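Local coordinates for uncharacterized protein (Streptococcus pneumoniae, PDB 3LFT), which probably serves as the substrate-binding component of an ABC transporter, holding L-tryptophan in a pocket between two lobes, at residues 184-194 against 209-219; 121-130 against 227-235. All coordinates share one frame; numbering follows the deposited sequence. Where two conformers were deposited one is given.

After five strands of the N-terminal six-stranded sheet, the chain enters segment 121-130, most of helix 119-129 and the residue after it, which waits 96 residues for its partner, 227-235, and so closes the long loop of contact 2. Inside that loop contact 1 closes a much shorter one: 184-194 pairs with 209-219 after 14 intervening residues, mostly helical. The two contacts are nested, not crossed. Contact 1 joins the last two strands of a four-stranded parallel sheet; contact 2 lays a helix against strand 230-233 of a separate small mixed sheet. They touch directly, Tyr217 OH probably hydrogen-bonded to Thr130 OG1 and Ile216 O to Leu229 N, which ties edge strand 216-218 to 121-130 and 227-235.

Contact 1 of 2, residues 184-194 against 209-219; sequences TSKVDAIWVPI and NQSSKKPIYPS. With TRP (tryptophan), chain C.
Ser219 grips the carbonyl of Val192 twice. Its OG donates to Val192 O at 2.7 Å, in the carbonyl plane on a lone pair, while Ser219 N reaches the same Val192 O at 2.9 Å, tilted from that plane. With OG turned beside the backbone N (chi1 -57°), one residue can bring both donors to one oxygen. Next to it Ile194 rests CG1 on the serine's CB and sends CG2 to the ligand, 3.3 Å from CD2 of the bound tryptophan.

Ile190 holds the middle. Its N donates to Pro215 O (3.0 Å) and its O accepts from Tyr217 N (2.7 Å), two rungs of a ladder that Val192 N to Tyr217 O continues; a beta-alpha-beta crossover joins the parallel strands, 189-192 and 216-218. The Ile190 side chain lies on the face shared with Ile216, Val192 and Pro218, and its CD1 meets Ile216 CG1 at 4.2 Å. Helix 202-208 covers that face; on the other, Trp191 stacks on Phe154 and gives its NE1 proton to Gln122.

At the far end Lys214, in one of its two conformers, bends at chi2 (-45°) and runs CE past Thr184 O at 3.3 Å; there a water can link its NZ to Asp188 OD1, while backbone N atoms of Lys134 and Thr135 hold Asp188 OD2. Asn209 braces the Lys214 backbone, OD1 accepting from N and ND2 donating to O. Polar grips finish both ends of a backbone ladder flanked by apolar side chains, and the opposite charges of Asp188 and Lys214, bridged by water, probably attract only modestly.

Contact 2 of 2, residues 121-130 against 227-235; sequences QQVELIKALT and GGLASVVID
Val232 is the main bump on strand 230-233, and it presses into a hollow on the helix edged by Gln121, Gln122 and Leu125. Its CG1 lies 3.9 Å from Gln121 CB, the two side chains crossing at about a right angle, while CG2 turns to Leu125 and meets CD2 at 3.9 Å. Leu125 answers with a bump of its own: CD2 drops between Ala230 CB and Val232 CG2, over the strand backbone, 3.5 Å from Ser231 O. One turn on, Leu129 CD2 fills the dip above Ala230, 3.7 Å from its CB, so the small alanine takes a leucine methyl from each of two turns. In both leucines CG stands anti to the backbone N (chi1 -177° and -174°), which swings these methyls down to the strand.

Helix 119-129 belongs to the C-terminal lobe of what looks like a type I periplasmic-binding-protein fold, and here it runs roughly antiparallel to an edge strand, its other flank against Phe154 and Tyr157 of helix 145-160.

Leu229 and Leu129 meet tip to tip, CD2 to CD2 at 3.8 Å, and Thr130 CG2 comes at Leu229 CD2 likewise. Near the opposite end Gln122 lays its extended chain past Val232 CB and donates from NE2 to Val232 O (3.0 Å), the acceptor close to the amide plane; Asn117 OD1 takes a second NE2 bond. Val232 N, buried by the contact and 4.0 Å from Gln122 CG, has no hydrogen-bond partner in the model.

Contact 1 of 2, residues 184-194 against 209-219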
loop_
_atom_site.group_PDB
_atom_site.type_symbol
_atom_site.label_atom_id
_atom_site.label_comp_id
_atom_site.label_asym_id
_atom_site.label_seq_id
_atom_site.Cartn_x
_atom_site.Cartn_y
_atom_site.Cartn_z
ATOM N N THR A 184 11.327 -16.822 11.651
ATOM C CA THR A 184 10.361 -17.379 12.606
ATOM C C THR A 184 10.999 -18.133 13.771
ATOM O O THR A 184 10.324 -18.424 14.752
ATOM C CB THR A 184 9.206 -18.191 11.948
ATOM O OG1 THR A 184 9.717 -19.281 11.180
ATOM C CG2 THR A 184 8.299 -17.309 11.081
ATOM N N SER A 185 12.292 -18.440 13.673
ATOM C CA SER A 185 13.040 -18.997 14.799
ATOM C C SER A 185 13.611 -17.887 15.683
ATOM O O SER A 185 14.149 -18.154 16.766
ATOM C CB SER A 185 14.179 -19.883 14.294
ATOM O OG SER A 185 15.331 -19.108 14.016
ATOM N N LYS A 186 13.494 -16.641 15.218
ATOM C CA LYS A 186 14.094 -15.479 15.890
ATOM C C LYS A 186 13.091 -14.508 16.514
ATOM O O LYS A 186 13.454 -13.701 17.386
ATOM C CB LYS A 186 14.957 -14.688 14.909
ATOM C CG LYS A 186 16.234 -15.410 14.473
ATOM C CD LYS A 186 16.911 -14.655 13.337
ATOM C CE LYS A 186 18.268 -15.243 12.987
ATOM N NZ LYS A 186 19.260 -14.964 14.068
ATOM N N VAL A 187 11.846 -14.556 16.048
ATOM C CA VAL A 187 10.849 -13.561 16.454
ATOM C C VAL A 187 9.546 -14.205 16.886
ATOM O O VAL A 187 9.281 -15.371 16.566
ATOM C CB VAL A 187 10.569 -12.512 15.339
ATOM C CG1 VAL A 187 11.866 -11.878 14.859
ATOM C CG2 VAL A 187 9.801 -13.136 14.164
ATOM N N ASP A 188 8.738 -13.427 17.609
ATOM C CA ASP A 188 7.457 -13.908 18.110
ATOM C C ASP A 188 6.299 -13.627 17.175
ATOM O O ASP A 188 5.262 -14.270 17.263
ATOM C CB ASP A 188 7.158 -13.279 19.465
ATOM C CG ASP A 188 8.222 -13.589 20.496
ATOM O OD1 ASP A 188 8.700 -14.745 20.527
ATOM O OD2 ASP A 188 8.576 -12.660 21.250
ATOM N N ALA A 189 6.477 -12.645 16.293
ATOM C CA ALA A 189 5.421 -12.235 15.381
ATOM C C ALA A 189 6.060 -11.629 14.160
ATOM O O ALA A 189 7.178 -11.099 14.242
ATOM C CB ALA A 189 4.496 -11.201 16.052
ATOM N N ILE A 190 5.356 -11.726 13.042
ATOM C CA ILE A 190 5.791 -11.129 11.775
ATOM C C ILE A 190 4.912 -9.924 11.509
ATOM O O ILE A 190 3.695 -10.034 11.613
ATOM C CB ILE A 190 5.667 -12.132 10.600
ATOM C CG1 ILE A 190 6.556 -13.362 10.826
ATOM C CG2 ILE A 190 6.002 -11.447 9.255
ATOM C CD1 ILE A 190 6.181 -14.534 9.933
ATOM N N TRP A 191 5.526 -8.791 11.189
ATOM C CA TRP A 191 4.820 -7.589 10.754
ATOM C C TRP A 191 5.234 -7.235 9.336
ATOM O O TRP A 191 6.411 -7.327 8.975
ATOM C CB TRP A 191 5.089 -6.425 11.711
ATOM C CG TRP A 191 4.567 -5.100 11.257
ATOM C CD1 TRP A 191 3.285 -4.648 11.347
ATOM C CD2 TRP A 191 5.325 -4.070 10.626
ATOM N NE1 TRP A 191 3.195 -3.375 10.800
ATOM C CE2 TRP A 191 4.447 -2.996 10.376
ATOM C CE3 TRP A 191 6.683 -3.928 10.300
ATOM C CZ2 TRP A 191 4.874 -1.804 9.769
ATOM C CZ3 TRP A 191 7.106 -2.736 9.683
ATOM C CH2 TRP A 191 6.205 -1.690 9.442
ATOM N N VAL A 192 4.250 -6.877 8.515
ATOM C CA VAL A 192 4.500 -6.506 7.114
ATOM C C VAL A 192 3.924 -5.124 6.890
ATOM O O VAL A 192 2.739 -4.910 7.162
ATOM C CB VAL A 192 3.822 -7.472 6.122
ATOM C CG1 VAL A 192 4.167 -7.085 4.681
ATOM C CG2 VAL A 192 4.262 -8.910 6.384
ATOM N N PRO A 193 4.728 -4.161 6.416
ATOM C CA PRO A 193 4.198 -2.838 6.089
ATOM C C PRO A 193 3.338 -2.878 4.825
ATOM O O PRO A 193 3.080 -3.962 4.255
ATOM C CB PRO A 193 5.458 -1.980 5.905
ATOM C CG PRO A 193 6.529 -2.933 5.550
ATOM C CD PRO A 193 6.180 -4.262 6.181
ATOM N N ILE A 194 2.886 -1.704 4.395
ATOM C CA ILE A 194 2.165 -1.568 3.128
ATOM C C ILE A 194 3.230 -1.712 2.020
ATOM O O ILE A 194 3.834 -0.719 1.597
ATOM C CB ILE A 194 1.383 -0.232 3.048
ATOM C CG1 ILE A 194 0.484 -0.021 4.269
ATOM C CG2 ILE A 194 0.542 -0.202 1.788
ATOM C CD1 ILE A 194 -0.095 1.396 4.319
ATOM N N ASN A 209 4.998 -20.021 7.014
ATOM C CA ASN A 209 4.734 -19.897 8.457
ATOM C C ASN A 209 3.776 -20.957 9.031
ATOM O O ASN A 209 3.493 -20.958 10.236
ATOM C CB ASN A 209 4.243 -18.459 8.740
ATOM C CG ASN A 209 3.951 -18.201 10.210
ATOM O OD1 ASN A 209 4.798 -18.406 11.087
ATOM N ND2 ASN A 209 2.735 -17.757 10.488
ATOM N N GLN A 210 3.272 -21.883 8.217
ATOM C CA GLN A 210 2.350 -22.906 8.736
ATOM C C GLN A 210 2.996 -23.766 9.807
ATOM O O GLN A 210 2.314 -24.272 10.713
ATOM C CB GLN A 210 1.813 -23.839 7.637
ATOM C CG GLN A 210 0.716 -23.245 6.750
ATOM C CD GLN A 210 -0.563 -22.862 7.507
ATOM O OE1 GLN A 210 -0.920 -23.469 8.518
ATOM N NE2 GLN A 210 -1.258 -21.849 7.003
ATOM N N SER A 211 4.301 -23.982 9.698
ATOM C CA SER A 211 4.988 -24.841 10.658
ATOM C C SER A 211 5.356 -24.087 11.920
ATOM O O SER A 211 5.477 -24.691 12.988
ATOM C CB SER A 211 6.239 -25.460 10.030
ATOM O OG SER A 211 7.068 -24.453 9.487
ATOM N N SER A 212 5.535 -22.781 11.805
ATOM C CA SER A 212 6.041 -22.002 12.921
ATOM C C SER A 212 4.931 -21.460 13.793
ATOM O O SER A 212 5.089 -21.341 15.003
ATOM C CB SER A 212 6.917 -20.871 12.412
ATOM O OG SER A 212 7.196 -19.965 13.458
ATOM N N LYS A 213 3.806 -21.146 13.156
ATOM C CA LYS A 213 2.585 -20.704 13.832
ATOM C C LYS A 213 2.747 -19.411 14.626
ATOM O O LYS A 213 2.180 -19.252 15.699
ATOM C CB LYS A 213 1.963 -21.844 14.634
ATOM C CG LYS A 213 1.783 -23.107 13.782
ATOM C CD LYS A 213 1.010 -24.166 14.470
ATOM C CE LYS A 213 1.272 -25.511 13.823
ATOM N NZ LYS A 213 0.684 -25.642 12.461
ATOM N N LYS A 214 3.540 -18.500 14.073
ATOM C CA LYS A 214 3.696 -17.167 14.643
ATOM C C LYS A 214 2.557 -16.324 14.112
ATOM O O LYS A 214 2.183 -16.463 12.957
ATOM C CB LYS A 214 5.002 -16.515 14.191
ATOM C CG LYS A 214 6.252 -17.297 14.499
ATOM C CD LYS A 214 6.227 -17.835 15.912
ATOM C CE LYS A 214 7.318 -18.859 16.088
ATOM N NZ LYS A 214 7.506 -19.141 17.516
ATOM N N PRO A 215 2.010 -15.421 14.931
ATOM C CA PRO A 215 1.008 -14.515 14.354
ATOM C C PRO A 215 1.630 -13.557 13.340
ATOM O O PRO A 215 2.761 -13.087 13.534
ATOM C CB PRO A 215 0.520 -13.727 15.566
ATOM C CG PRO A 215 1.607 -13.849 16.572
ATOM C CD PRO A 215 2.216 -15.191 16.369
ATOM N N ILE A 216 0.881 -13.268 12.282
ATOM C CA ILE A 216 1.286 -12.312 11.250
ATOM C C ILE A 216 0.366 -11.104 11.333
ATOM O O ILE A 216 -0.874 -11.245 11.370
ATOM C CB ILE A 216 1.205 -12.920 9.841
ATOM C CG1 ILE A 216 1.967 -14.242 9.760
ATOM C CG2 ILE A 216 1.771 -11.957 8.806
ATOM C CD1 ILE A 216 1.540 -15.086 8.541
ATOM N N TYR A 217 0.969 -9.919 11.371
ATOM C CA TYR A 217 0.239 -8.653 11.342
ATOM C C TYR A 217 0.587 -7.913 10.038
ATOM O O TYR A 217 1.498 -7.072 10.014
ATOM C CB TYR A 217 0.635 -7.802 12.543
ATOM C CG TYR A 217 0.095 -8.265 13.877
ATOM C CD1 TYR A 217 -1.128 -7.774 14.337
ATOM C CD2 TYR A 217 0.799 -9.151 14.700
ATOM C CE1 TYR A 217 -1.620 -8.134 15.583
ATOM C CE2 TYR A 217 0.283 -9.534 15.959
ATOM C CZ TYR A 217 -0.922 -9.022 16.369
ATOM O OH TYR A 217 -1.437 -9.353 17.604
ATOM N N PRO A 218 -0.121 -8.228 8.943
ATOM C CA PRO A 218 0.245 -7.682 7.628
ATOM C C PRO A 218 -0.681 -6.520 7.281
ATOM O O PRO A 218 -1.901 -6.604 7.470
ATOM C CB PRO A 218 0.021 -8.865 6.696
ATOM C CG PRO A 218 -1.188 -9.597 7.319
ATOM C CD PRO A 218 -1.162 -9.272 8.820
ATOM N N SER A 219 -0.109 -5.434 6.754
ATOM C CA SER A 219 -0.827 -4.160 6.578
ATOM C C SER A 219 -1.741 -4.081 5.367
ATOM O O SER A 219 -1.654 -3.136 4.561
ATOM C CB SER A 219 0.183 -3.007 6.583
ATOM O OG SER A 219 0.932 -3.014 7.781
HETATM N N TRP C . 0.833 2.400 -0.670
HETATM C CA TRP C . 1.650 1.422 -1.447
HETATM C C TRP C . 2.810 2.117 -2.083
HETATM O O TRP C . 3.387 1.607 -3.048
HETATM C CB TRP C . 0.765 0.720 -2.490
HETATM C CG TRP C . -0.359 -0.045 -1.838
HETATM C CD1 TRP C . -1.690 0.345 -1.701
HETATM C CD2 TRP C . -0.247 -1.355 -1.185
HETATM N NE1 TRP C . -2.389 -0.629 -1.026
HETATM C CE2 TRP C . -1.593 -1.642 -0.682
HETATM C CE3 TRP C . 0.813 -2.207 -0.979
HETATM C CZ2 TRP C . -1.794 -2.827 0.002
HETATM C CZ3 TRP C . 0.577 -3.387 -0.281
HETATM C CH2 TRP C . -0.718 -3.681 0.191
HETATM O OXT TRP C . 3.185 3.207 -1.629
HETATM O O HOH W 1 7.448 -17.048 19.800
#

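Contact 2 of 2, residues 121-130 against 227-235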
loop_
_atom_site.group_PDB
_atom_site.type_symbol
_atom_site.label_atom_id
_atom_site.label_comp_id
_atom_site.label_asym_id
_atom_site.label_seq_id
_atom_site.Cartn_x
_atom_site.Cartn_y
_atom_site.Cartn_z
ATOM N N GLN A 121 -1.263 2.686 15.883
ATOM C CA GLN A 121 -2.425 1.819 16.092
ATOM C C GLN A 121 -2.106 0.349 15.907
ATOM O O GLN A 121 -2.650 -0.502 16.621
ATOM C CB GLN A 121 -3.596 2.205 15.197
ATOM C CG GLN A 121 -4.333 3.469 15.595
ATOM C CD GLN A 121 -5.378 3.804 14.564
ATOM O OE1 GLN A 121 -5.119 4.573 13.637
ATOM N NE2 GLN A 121 -6.556 3.186 14.682
ATOM N N GLN A 122 -1.208 0.025 14.982
ATOM C CA GLN A 122 -0.793 -1.363 14.811
ATOM C C GLN A 122 -0.035 -1.853 16.034
ATOM O O GLN A 122 -0.274 -2.980 16.490
ATOM C CB GLN A 122 0.042 -1.514 13.546
ATOM C CG GLN A 122 -0.804 -1.357 12.299
ATOM C CD GLN A 122 0.001 -1.275 11.023
ATOM O OE1 GLN A 122 1.233 -1.233 11.045
ATOM N NE2 GLN A 122 -0.697 -1.232 9.900
ATOM N N VAL A 123 0.881 -1.025 16.549
ATOM C CA VAL A 123 1.589 -1.399 17.780
ATOM C C VAL A 123 0.601 -1.622 18.929
ATOM O O VAL A 123 0.700 -2.617 19.640
ATOM C CB VAL A 123 2.685 -0.367 18.137
ATOM C CG1 VAL A 123 3.192 -0.584 19.544
ATOM C CG2 VAL A 123 3.825 -0.471 17.140
ATOM N N GLU A 124 -0.363 -0.715 19.079
ATOM C CA GLU A 124 -1.363 -0.857 20.143
ATOM C C GLU A 124 -2.147 -2.163 19.976
ATOM O O GLU A 124 -2.417 -2.852 20.953
ATOM C CB GLU A 124 -2.287 0.374 20.222
ATOM C CG GLU A 124 -1.580 1.627 20.759
ATOM C CD GLU A 124 -2.263 2.959 20.419
ATOM O OE1 GLU A 124 -3.125 3.026 19.509
ATOM O OE2 GLU A 124 -1.901 3.970 21.062
ATOM N N LEU A 125 -2.482 -2.521 18.741
ATOM C CA LEU A 125 -3.226 -3.762 18.480
ATOM C C LEU A 125 -2.399 -4.997 18.834
ATOM O O LEU A 125 -2.906 -5.954 19.429
ATOM C CB LEU A 125 -3.670 -3.821 17.021
ATOM C CG LEU A 125 -4.536 -5.038 16.623
ATOM C CD1 LEU A 125 -5.842 -5.154 17.393
ATOM C CD2 LEU A 125 -4.809 -4.964 15.108
ATOM N N ILE A 126 -1.120 -4.976 18.458
ATOM C CA ILE A 126 -0.230 -6.079 18.805
ATOM C C ILE A 126 -0.145 -6.276 20.324
ATOM O O ILE A 126 -0.229 -7.409 20.816
ATOM C CB ILE A 126 1.175 -5.881 18.205
ATOM C CG1 ILE A 126 1.088 -5.945 16.666
ATOM C CG2 ILE A 126 2.155 -6.948 18.751
ATOM C CD1 ILE A 126 2.348 -5.419 15.946
ATOM N N LYS A 127 0.022 -5.174 21.055
ATOM C CA LYS A 127 0.083 -5.207 22.517
ATOM C C LYS A 127 -1.210 -5.738 23.134
ATOM O O LYS A 127 -1.166 -6.442 24.147
ATOM C CB LYS A 127 0.362 -3.808 23.068
ATOM C CG LYS A 127 1.727 -3.250 22.728
ATOM C CD LYS A 127 2.873 -3.930 23.467
ATOM C CE LYS A 127 2.814 -3.659 24.955
ATOM N NZ LYS A 127 4.119 -4.015 25.578
ATOM N N ALA A 128 -2.354 -5.400 22.537
ATOM C CA ALA A 128 -3.650 -5.798 23.084
ATOM C C ALA A 128 -4.016 -7.236 22.730
ATOM O O ALA A 128 -4.532 -7.981 23.576
ATOM C CB ALA A 128 -4.727 -4.849 22.598
ATOM N N LEU A 129 -3.739 -7.624 21.489
ATOM C CA LEU A 129 -4.209 -8.898 20.974
ATOM C C LEU A 129 -3.267 -10.062 21.282
ATOM O O LEU A 129 -3.708 -11.184 21.537
ATOM C CB LEU A 129 -4.471 -8.766 19.462
ATOM C CG LEU A 129 -5.106 -9.937 18.721
ATOM C CD1 LEU A 129 -6.452 -10.321 19.307
ATOM C CD2 LEU A 129 -5.250 -9.572 17.254
ATOM N N THR A 130 -1.963 -9.793 21.235
ATOM C CA THR A 130 -0.954 -10.804 21.539
ATOM C C THR A 130 0.009 -10.239 22.581
ATOM O O THR A 130 1.139 -9.848 22.258
ATOM C CB THR A 130 -0.193 -11.298 20.281
ATOM O OG1 THR A 130 0.269 -10.170 19.524
ATOM C CG2 THR A 130 -1.100 -12.152 19.401
ATOM N N GLY A 227 -4.784 -15.334 5.698
ATOM C CA GLY A 227 -4.042 -16.053 6.739
ATOM C C GLY A 227 -3.332 -15.167 7.746
ATOM O O GLY A 227 -2.720 -15.676 8.693
ATOM N N GLY A 228 -3.375 -13.854 7.576
ATOM C CA GLY A 228 -2.851 -12.977 8.622
ATOM C C GLY A 228 -3.793 -12.941 9.809
ATOM O O GLY A 228 -4.982 -13.280 9.682
ATOM N N LEU A 229 -3.276 -12.550 10.971
ATOM C CA LEU A 229 -4.074 -12.460 12.175
ATOM C C LEU A 229 -4.918 -11.187 12.207
ATOM O O LEU A 229 -6.135 -11.250 12.408
ATOM C CB LEU A 229 -3.162 -12.531 13.398
ATOM C CG LEU A 229 -3.838 -12.200 14.738
ATOM C CD1 LEU A 229 -4.944 -13.191 15.058
ATOM C CD2 LEU A 229 -2.816 -12.134 15.873
ATOM N N ALA A 230 -4.271 -10.036 12.017
ATOM C CA ALA A 230 -4.954 -8.768 12.186
ATOM C C ALA A 230 -4.053 -7.659 11.694
ATOM O O ALA A 230 -2.848 -7.834 11.482
ATOM C CB ALA A 230 -5.276 -8.543 13.675
ATOM N N SER A 231 -4.661 -6.500 11.473
ATOM C CA SER A 231 -3.923 -5.281 11.195
ATOM C C SER A 231 -4.802 -4.059 11.450
ATOM O O SER A 231 -5.935 -4.192 11.920
ATOM C CB SER A 231 -3.352 -5.274 9.769
ATOM O OG SER A 231 -2.460 -4.178 9.610
ATOM N N VAL A 232 -4.274 -2.884 11.115
ATOM C CA VAL A 232 -5.034 -1.624 11.090
ATOM C C VAL A 232 -4.771 -1.039 9.711
ATOM O O VAL A 232 -3.605 -0.850 9.337
ATOM C CB VAL A 232 -4.622 -0.655 12.206
ATOM C CG1 VAL A 232 -5.518 0.567 12.183
ATOM C CG2 VAL A 232 -4.683 -1.368 13.574
ATOM N N VAL A 233 -5.843 -0.792 8.957
ATOM C CA VAL A 233 -5.714 -0.571 7.516
ATOM C C VAL A 233 -6.622 0.532 7.020
ATOM O O VAL A 233 -7.648 0.832 7.620
ATOM C CB VAL A 233 -6.016 -1.876 6.715
ATOM C CG1 VAL A 233 -5.004 -2.968 7.090
ATOM C CG2 VAL A 233 -7.440 -2.366 6.978
ATOM N N ILE A 234 -6.207 1.105 5.899
ATOM C CA ILE A 234 -7.007 2.108 5.211
ATOM C C ILE A 234 -7.882 1.431 4.174
ATOM O O ILE A 234 -7.515 0.389 3.609
ATOM C CB ILE A 234 -6.105 3.106 4.542
ATOM C CG1 ILE A 234 -5.327 3.846 5.614
ATOM C CG2 ILE A 234 -6.897 4.094 3.704
ATOM C CD1 ILE A 234 -4.045 4.345 5.097
ATOM N N ASP A 235 -9.056 2.010 3.927
ATOM C CA ASP A 235 -10.006 1.435 2.969
ATOM C C ASP A 235 -9.507 1.636 1.532
ATOM O O ASP A 235 -9.364 2.770 1.067
ATOM C CB ASP A 235 -11.378 2.082 3.210
ATOM C CG ASP A 235 -12.490 1.486 2.381
ATOM O OD1 ASP A 235 -12.430 1.543 1.141
ATOM O OD2 ASP A 235 -13.493 1.036 2.982
#